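Local coordinates for protein phosphoinositol-specific phospholipase C (Pseudomonas sp., PDB 5FYP) that probably cleaves phosphoinositide lipids in a calcium-dependent reaction, as a bacterial phosphoinositide-specific phospholipase C, at residues Val140-Leu154 and Ala202-Val214. Sequence-based numbering, arbitrary orientation.
With SO4 (sulfate ion), chain E.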
ATOM      1  N   VAL A 140     -12.196   4.594   4.971  1.00 10.80           N
ATOM      2  CA  VAL A 140     -11.059   3.925   5.579  1.00 10.57           C
ATOM      3  C   VAL A 140     -10.861   4.376   7.039  1.00 11.60           C
ATOM      4  O   VAL A 140     -10.456   3.587   7.876  1.00 13.24           O
ATOM      5  CB  VAL A 140      -9.778   4.034   4.736  1.00 10.52           C
ATOM      6  CG1 VAL A 140     -10.023   3.436   3.332  1.00 10.53           C
ATOM      7  CG2 VAL A 140      -9.237   5.441   4.630  1.00 11.19           C
ATOM      8  N   ALA A 141     -11.169   5.636   7.310  1.00 12.89           N
ATOM      9  CA  ALA A 141     -11.078   6.151   8.680  1.00 14.84           C
ATOM     10  C   ALA A 141     -12.141   5.521   9.584  1.00 15.09           C
ATOM     11  O   ALA A 141     -11.878   5.210  10.722  1.00 17.21           O
ATOM     12  CB  ALA A 141     -11.202   7.668   8.697  1.00 11.98           C
ATOM     13  N   ARG A 142     -13.330   5.338   9.047  1.00 15.02           N
ATOM     14  CA  ARG A 142     -14.416   4.697   9.814  1.00 16.49           C
ATOM     15  C   ARG A 142     -14.075   3.255  10.175  1.00 15.54           C
ATOM     16  O   ARG A 142     -14.314   2.808  11.283  1.00 18.09           O
ATOM     17  CB  ARG A 142     -15.722   4.758   9.039  1.00 19.18           C
ATOM     18  CG  ARG A 142     -16.894   4.164   9.771  1.00 21.23           C
ATOM     19  CD  ARG A 142     -18.205   4.618   9.125  1.00 22.94           C
ATOM     20  NE  ARG A 142     -18.269   4.274   7.704  1.00 22.66           N
ATOM     21  CZ  ARG A 142     -18.454   3.041   7.232  1.00 23.12           C
ATOM     22  NH1 ARG A 142     -18.593   2.013   8.049  1.00 21.87           N
ATOM     23  NH2 ARG A 142     -18.491   2.841   5.922  1.00 21.95           N
ATOM     24  N   VAL A 143     -13.469   2.537   9.234  1.00 14.79           N
ATOM     25  CA  VAL A 143     -13.081   1.159   9.503  1.00 13.23           C
ATOM     26  C   VAL A 143     -11.902   1.090  10.477  1.00 13.62           C
ATOM     27  O   VAL A 143     -11.971   0.404  11.495  1.00 15.04           O
ATOM     28  CB  VAL A 143     -12.718   0.415   8.204  1.00 14.47           C
ATOM     29  CG1 VAL A 143     -12.122  -0.955   8.502  1.00 14.29           C
ATOM     30  CG2 VAL A 143     -13.946   0.257   7.328  1.00 15.01           C
ATOM     31  N   PHE A 144     -10.824   1.811  10.189  1.00 12.75           N
ATOM     32  CA  PHE A 144      -9.570   1.632  10.924  1.00 13.23           C
ATOM     33  C   PHE A 144      -9.372   2.533  12.124  1.00 15.42           C
ATOM     34  O   PHE A 144      -8.571   2.197  12.989  1.00 17.41           O
ATOM     35  CB  PHE A 144      -8.373   1.777   9.981  1.00 12.82           C
ATOM     36  CG  PHE A 144      -8.280   0.658   8.973  1.00 11.47           C
ATOM     37  CD1 PHE A 144      -7.911  -0.608   9.392  1.00 12.73           C
ATOM     38  CD2 PHE A 144      -8.559   0.859   7.640  1.00 11.19           C
ATOM     39  CE1 PHE A 144      -7.831  -1.663   8.511  1.00 12.14           C
ATOM     40  CE2 PHE A 144      -8.490  -0.189   6.743  1.00 11.56           C
ATOM     41  CZ  PHE A 144      -8.137  -1.460   7.163  1.00 11.88           C
ATOM     42  N   GLN A 145     -10.083   3.662  12.136  1.00 18.80           N
ATOM     43  CA  GLN A 145     -10.027   4.635  13.183  1.00 21.53           C
ATOM     44  C   GLN A 145      -8.578   5.009  13.478  1.00 21.02           C
ATOM     45  O   GLN A 145      -7.785   5.291  12.567  1.00 20.28           O
ATOM     46  CB  GLN A 145     -10.783   4.055  14.386  1.00 22.13           C
ATOM     47  CG  GLN A 145     -12.251   3.755  14.128  1.00 27.41           C
ATOM     48  N   GLY A 146      -8.155   4.859  14.712  1.00 20.46           N
ATOM     49  CA  GLY A 146      -6.836   5.283  15.083  1.00 19.29           C
ATOM     50  C   GLY A 146      -5.714   4.372  14.682  1.00 16.82           C
ATOM     51  O   GLY A 146      -4.572   4.675  14.987  1.00 17.04           O
ATOM     52  N   LYS A 147      -6.004   3.261  13.983  1.00 14.56           N
ATOM     53  CA  LYS A 147      -4.930   2.363  13.555  1.00 12.24           C
ATOM     54  C   LYS A 147      -4.067   2.950  12.450  1.00 10.51           C
ATOM     55  O   LYS A 147      -2.961   2.494  12.239  1.00 10.92           O
ATOM     56  CB  LYS A 147      -5.481   1.021  13.083  1.00 11.83           C
ATOM     57  CG  LYS A 147      -6.114   0.187  14.170  1.00 13.44           C
ATOM     58  CD  LYS A 147      -6.680  -1.112  13.586  1.00 14.52           C
ATOM     59  CE  LYS A 147      -7.449  -1.955  14.605  1.00 17.85           C
ATOM     60  NZ  LYS A 147      -6.560  -2.482  15.677  1.00 18.43           N
ATOM     61  N   LEU A 148      -4.591   3.921  11.714  1.00  9.93           N
ATOM     62  CA  LEU A 148      -3.860   4.413  10.532  1.00  9.98           C
ATOM     63  C   LEU A 148      -2.620   5.214  10.887  1.00  9.70           C
ATOM     64  O   LEU A 148      -2.586   5.962  11.882  1.00 10.93           O
ATOM     65  CB  LEU A 148      -4.764   5.263   9.652  1.00  9.41           C
ATOM     66  CG  LEU A 148      -5.978   4.532   9.072  1.00 10.16           C
ATOM     67  CD1 LEU A 148      -6.722   5.473   8.160  1.00 12.68           C
ATOM     68  CD2 LEU A 148      -5.592   3.286   8.336  1.00 10.36           C
ATOM     69  N   PHE A 149      -1.608   5.038  10.059  1.00  9.49           N
ATOM     70  CA  PHE A 149      -0.440   5.907   9.970  1.00  9.00           C
ATOM     71  C   PHE A 149      -0.500   6.521   8.564  1.00  8.26           C
ATOM     72  O   PHE A 149      -0.556   5.786   7.596  1.00  8.48           O
ATOM     73  CB  PHE A 149       0.841   5.102  10.170  1.00  9.22           C
ATOM     74  CG  PHE A 149       2.102   5.904  10.053  1.00  8.83           C
ATOM     75  CD1 PHE A 149       2.564   6.656  11.103  1.00 10.24           C
ATOM     76  CD2 PHE A 149       2.857   5.880   8.888  1.00  9.00           C
ATOM     77  CE1 PHE A 149       3.739   7.391  11.018  1.00  9.23           C
ATOM     78  CE2 PHE A 149       4.027   6.614   8.794  1.00 10.08           C
ATOM     79  CZ  PHE A 149       4.465   7.375   9.851  1.00  9.73           C
ATOM     80  N   THR A 150      -0.533   7.846   8.499  1.00  8.87           N
ATOM     81  CA  THR A 150      -0.837   8.569   7.271  1.00  8.47           C
ATOM     82  C   THR A 150       0.331   9.448   6.823  1.00  8.15           C
ATOM     83  O   THR A 150       1.295   9.649   7.565  1.00  8.96           O
ATOM     84  CB  THR A 150      -2.043   9.465   7.485  1.00 10.26           C
ATOM     85  OG1 THR A 150      -1.639  10.536   8.362  1.00 11.89           O
ATOM     86  CG2 THR A 150      -3.234   8.700   8.075  1.00 11.36           C
ATOM     87  N   PRO A 151       0.223  10.031   5.626  1.00  8.49           N
ATOM     88  CA  PRO A 151       1.294  10.933   5.167  1.00  8.71           C
ATOM     89  C   PRO A 151       1.612  12.077   6.126  1.00  8.56           C
ATOM     90  O   PRO A 151       2.777  12.370   6.372  1.00  8.56           O
ATOM     91  CB  PRO A 151       0.781  11.394   3.816  1.00  9.56           C
ATOM     92  CG  PRO A 151      -0.035  10.244   3.288  1.00  8.44           C
ATOM     93  CD  PRO A 151      -0.709   9.703   4.529  1.00  8.75           C
ATOM     94  N   GLN A 152       0.598  12.717   6.681  1.00  9.27           N
ATOM     95  CA  GLN A 152       0.877  13.770   7.647  1.00  9.26           C
ATOM     96  C   GLN A 152       1.635  13.255   8.874  1.00  9.59           C
ATOM     97  O   GLN A 152       2.460  13.958   9.440  1.00 10.31           O
ATOM     98  CB  GLN A 152      -0.417  14.426   8.072  1.00 10.49           C
ATOM     99  CG  GLN A 152      -0.258  15.512   9.126  1.00 12.19           C
ATOM    100  CD  GLN A 152       0.561  16.681   8.631  1.00 13.14           C
ATOM    101  OE1 GLN A 152       0.077  17.450   7.829  1.00 16.35           O
ATOM    102  NE2 GLN A 152       1.781  16.840   9.132  1.00 15.01           N
ATOM    103  N   ASP A 153       1.330  12.038   9.312  1.00  9.28           N
ATOM    104  CA  ASP A 153       2.057  11.468  10.437  1.00  8.95           C
ATOM    105  C   ASP A 153       3.535  11.333  10.110  1.00  9.60           C
ATOM    106  O   ASP A 153       4.407  11.615  10.932  1.00 10.51           O
ATOM    107  CB  ASP A 153       1.458  10.133  10.825  1.00  9.81           C
ATOM    108  CG  ASP A 153      -0.008  10.245  11.208  1.00 10.14           C
ATOM    109  OD1 ASP A 153      -0.422  11.280  11.806  1.00 11.02           O
ATOM    110  OD2 ASP A 153      -0.752   9.258  10.963  1.00 11.22           O
ATOM    111  N   LEU A 154       3.842  10.859   8.894  1.00  9.06           N
ATOM    112  CA  LEU A 154       5.220  10.739   8.456  1.00  8.48           C
ATOM    113  C   LEU A 154       5.876  12.105   8.362  1.00  8.59           C
ATOM    114  O   LEU A 154       7.012  12.299   8.777  1.00  9.42           O
ATOM    115  CB  LEU A 154       5.274  10.012   7.129  1.00  8.02           C
ATOM    116  CG  LEU A 154       6.688   9.845   6.543  1.00  8.16           C
ATOM    117  CD1 LEU A 154       7.617   9.054   7.438  1.00  9.12           C
ATOM    118  CD2 LEU A 154       6.558   9.206   5.174  1.00  7.91           C
ATOM    119  N   ALA A 202      -7.367  16.765  -3.814  1.00 10.92           N
ATOM    120  CA  ALA A 202      -8.602  16.836  -3.022  1.00 10.29           C
ATOM    121  C   ALA A 202      -8.327  16.801  -1.508  1.00 11.47           C
ATOM    122  O   ALA A 202      -8.967  17.535  -0.764  1.00 14.01           O
ATOM    123  CB  ALA A 202      -9.534  15.705  -3.398  1.00 11.75           C
ATOM    124  N   ARG A 203      -7.408  15.956  -1.084  1.00 10.50           N
ATOM    125  CA  ARG A 203      -7.242  15.659   0.343  1.00 10.78           C
ATOM    126  C   ARG A 203      -6.088  16.394   1.014  1.00 10.69           C
ATOM    127  O   ARG A 203      -6.080  16.524   2.232  1.00 12.33           O
ATOM    128  CB  ARG A 203      -7.118  14.151   0.579  1.00 11.02           C
ATOM    129  CG  ARG A 203      -8.297  13.329   0.051  1.00 11.42           C
ATOM    130  CD  ARG A 203      -9.651  13.830   0.472  1.00 12.41           C
ATOM    131  NE  ARG A 203      -9.771  13.899   1.929  1.00 12.55           N
ATOM    132  CZ  ARG A 203     -10.411  14.855   2.614  1.00 20.01           C
ATOM    133  NH1 ARG A 203     -11.008  15.875   1.992  1.00 22.25           N
ATOM    134  NH2 ARG A 203     -10.389  14.842   3.923  1.00 24.98           N
ATOM    135  N   THR A 204      -5.082  16.788   0.221  1.00 11.11           N
ATOM    136  CA  THR A 204      -3.873  17.469   0.686  1.00 11.92           C
ATOM    137  C   THR A 204      -3.352  16.806   1.966  1.00 11.16           C
ATOM    138  O   THR A 204      -3.204  15.577   2.017  1.00 11.42           O
ATOM    139  CB  THR A 204      -4.029  18.991   0.707  1.00 15.36           C
ATOM    140  OG1 THR A 204      -5.024  19.387   1.653  1.00 17.14           O
ATOM    141  CG2 THR A 204      -4.354  19.515  -0.679  1.00 17.09           C
ATOM    142  N   SER A 205      -3.087  17.584   3.010  1.00 12.02           N
ATOM    143  CA  SER A 205      -2.468  17.046   4.240  1.00 13.06           C
ATOM    144  C   SER A 205      -3.415  16.199   5.075  1.00 12.05           C
ATOM    145  O   SER A 205      -2.972  15.539   6.010  1.00 12.83           O
ATOM    146  CB  SER A 205      -1.938  18.181   5.113  1.00 15.07           C
ATOM    147  OG  SER A 205      -2.999  19.030   5.510  1.00 20.79           O
ATOM    148  N   LYS A 206      -4.703  16.234   4.768  1.00 11.80           N
ATOM    149  CA  LYS A 206      -5.681  15.404   5.470  1.00 12.74           C
ATOM    150  C   LYS A 206      -5.730  13.973   4.971  1.00 11.50           C
ATOM    151  O   LYS A 206      -6.421  13.159   5.571  1.00 13.00           O
ATOM    152  CB  LYS A 206      -7.066  16.033   5.364  1.00 14.46           C
ATOM    153  CG  LYS A 206      -7.119  17.433   5.971  1.00 17.97           C
ATOM    154  N   ALA A 207      -5.068  13.674   3.867  1.00 10.48           N
ATOM    155  CA  ALA A 207      -5.154  12.361   3.248  1.00  9.41           C
ATOM    156  C   ALA A 207      -4.945  11.239   4.243  1.00  8.49           C
ATOM    157  O   ALA A 207      -3.963  11.238   4.989  1.00 10.63           O
ATOM    158  CB  ALA A 207      -4.107  12.239   2.154  1.00  9.25           C
ATOM    159  N   LYS A 208      -5.797  10.229   4.171  1.00  8.66           N
ATOM    160  CA  LYS A 208      -5.612   8.998   4.945  1.00  9.16           C
ATOM    161  C   LYS A 208      -4.737   7.969   4.280  1.00  8.46           C
ATOM    162  O   LYS A 208      -4.306   7.030   4.932  1.00 10.17           O
ATOM    163  CB  LYS A 208      -6.966   8.373   5.298  1.00  9.84           C
ATOM    164  CG  LYS A 208      -7.871   9.280   6.143  1.00 11.27           C
ATOM    165  CD  LYS A 208      -7.254   9.651   7.482  1.00 12.05           C
ATOM    166  CE  LYS A 208      -8.220  10.408   8.385  1.00 13.80           C
ATOM    167  NZ  LYS A 208      -7.549  10.939   9.567  1.00 18.35           N
ATOM    168  N   VAL A 209      -4.448   8.175   2.997  1.00  8.01           N
ATOM    169  CA  VAL A 209      -3.796   7.167   2.162  1.00  7.50           C
ATOM    170  C   VAL A 209      -2.569   7.778   1.513  1.00  7.53           C
ATOM    171  O   VAL A 209      -2.587   8.921   1.052  1.00  8.18           O
ATOM    172  CB  VAL A 209      -4.814   6.649   1.106  1.00  8.80           C
ATOM    173  CG1 VAL A 209      -4.236   5.536   0.250  1.00  8.66           C
ATOM    174  CG2 VAL A 209      -6.107   6.204   1.754  1.00  9.47           C
ATOM    175  N   PHE A 210      -1.500   6.981   1.469  1.00  6.69           N
ATOM    176  CA  PHE A 210      -0.268   7.324   0.732  1.00  6.42           C
ATOM    177  C   PHE A 210      -0.474   7.101  -0.768  1.00  6.48           C
ATOM    178  O   PHE A 210      -0.835   6.004  -1.180  1.00  9.75           O
ATOM    179  CB  PHE A 210       0.884   6.405   1.162  1.00  6.72           C
ATOM    180  CG  PHE A 210       1.408   6.676   2.538  1.00  6.68           C
ATOM    181  CD1 PHE A 210       0.829   6.105   3.668  1.00  7.32           C
ATOM    182  CD2 PHE A 210       2.507   7.497   2.721  1.00  6.98           C
ATOM    183  CE1 PHE A 210       1.342   6.344   4.917  1.00  8.54           C
ATOM    184  CE2 PHE A 210       2.997   7.771   3.977  1.00  8.88           C
ATOM    185  CZ  PHE A 210       2.407   7.194   5.081  1.00  7.59           C
ATOM    186  N   ILE A 211      -0.123   8.069  -1.613  1.00  6.24           N
ATOM    187  CA  ILE A 211      -0.132   7.829  -3.043  1.00  6.49           C
ATOM    188  C   ILE A 211       1.198   7.222  -3.500  1.00  6.22           C
ATOM    189  O   ILE A 211       2.259   7.590  -3.006  1.00  7.62           O
ATOM    190  CB  ILE A 211      -0.475   9.086  -3.853  1.00  6.93           C
ATOM    191  CG1 ILE A 211       0.500  10.246  -3.646  1.00  8.07           C
ATOM    192  CG2 ILE A 211      -1.909   9.524  -3.564  1.00  7.50           C
ATOM    193  CD1 ILE A 211       0.366  11.336  -4.690  1.00  8.54           C
ATOM    194  N   SER A 212       1.123   6.248  -4.414  1.00  5.92           N
ATOM    195  CA  SER A 212       2.325   5.593  -4.891  1.00  5.77           C
ATOM    196  C   SER A 212       2.287   5.500  -6.412  1.00  5.87           C
ATOM    197  O   SER A 212       1.692   4.574  -6.958  1.00  6.81           O
ATOM    198  CB  SER A 212       2.464   4.217  -4.270  1.00  6.52           C
ATOM    199  OG  SER A 212       3.666   3.621  -4.703  1.00  7.12           O
ATOM    200  N   PRO A 213       2.850   6.501  -7.091  1.00  5.95           N
ATOM    201  CA  PRO A 213       2.689   6.555  -8.552  1.00  6.35           C
ATOM    202  C   PRO A 213       3.488   5.503  -9.289  1.00  5.73           C
ATOM    203  O   PRO A 213       4.551   5.061  -8.848  1.00  6.20           O
ATOM    204  CB  PRO A 213       3.182   7.960  -8.899  1.00  7.00           C
ATOM    205  CG  PRO A 213       4.131   8.303  -7.807  1.00  7.91           C
ATOM    206  CD  PRO A 213       3.530   7.690  -6.569  1.00  6.26           C
ATOM    207  N   VAL A 214       2.982   5.175 -10.476  1.00  6.37           N
ATOM    208  CA  VAL A 214       3.699   4.391 -11.460  1.00  7.02           C
ATOM    209  C   VAL A 214       4.990   5.146 -11.779  1.00  6.98           C
ATOM    210  O   VAL A 214       4.985   6.335 -12.086  1.00  8.17           O
ATOM    211  CB  VAL A 214       2.861   4.210 -12.744  1.00  8.23           C
ATOM    212  CG1 VAL A 214       3.665   3.487 -13.812  1.00 10.00           C
ATOM    213  CG2 VAL A 214       1.561   3.463 -12.446  1.00  9.05           C
TER
HETATM  214  S   SO4 E1299     -12.388  17.876   5.087  1.00 30.79           S
HETATM  215  O1  SO4 E1299     -12.019  18.033   3.635  1.00 37.67           O
HETATM  216  O2  SO4 E1299     -13.875  18.016   5.192  1.00 35.15           O
HETATM  217  O3  SO4 E1299     -11.995  16.511   5.563  1.00 39.32           O
HETATM  218  O4  SO4 E1299     -11.890  19.003   5.947  1.00 36.49           O
HETATM  219  O   HOH W   1      -2.501   5.106   5.730  1.00 13.33           O
HETATM  220  O   HOH W   2      -1.953  13.013   5.427  1.00 13.60           O
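P151 lies over one face of the F210 ring: its CG is 3.9 Å from the ring centroid and 15° off the ring normal, which meets the criterion for a CH-pi contact. The same ring is approached at its edge by F149 O, 3.3 Å from F210 CE1, and by L154 CD2, 4.0 Å from F210 CE2. With CG anti to its own carbonyl carbon (chi1 -72°), F210 directs its ring against P151, at the start of helix 151-158. Without the ring, as with an alanine here, P151 would probably lose its aromatic partner and a gap would be likely to open beside F149 and L154.

K208 contributes its aliphatic part to a second apolar patch. V140 CG2 packs 3.8 Å from K208 CB, L148 CD1 touches the same carbon, and farther along its side chain, bent at chi2, K208 CE reaches A141 CB.

No direct hydrogen bond joins the two segments; water links the backbones instead. One molecule donates to F149 O and K208 O. Another accepts from Q152 N and donates to S205 O and to A207 O, the last at 2.7 Å, and so takes up an N-H of the first helical turn. That turn begins with a capping box: T150 N donates to D153 OD2 (2.8 Å), reaching it on the anti side and 33° out of the carboxylate plane, while D153 N returns a weak bond to T150 OG1.

Backbone hydrogen bonds between F149 and V184, and between F210 and both L186 and L188, tie both segments to strand 184-189. The contact thus packs the end of helix 133-144, the loop after it and the first turn of helix 151-158 against the approach to strand 210-211, which pairs with strand 184-189, within the TIM-barrel-type fold of the phospholipase C family.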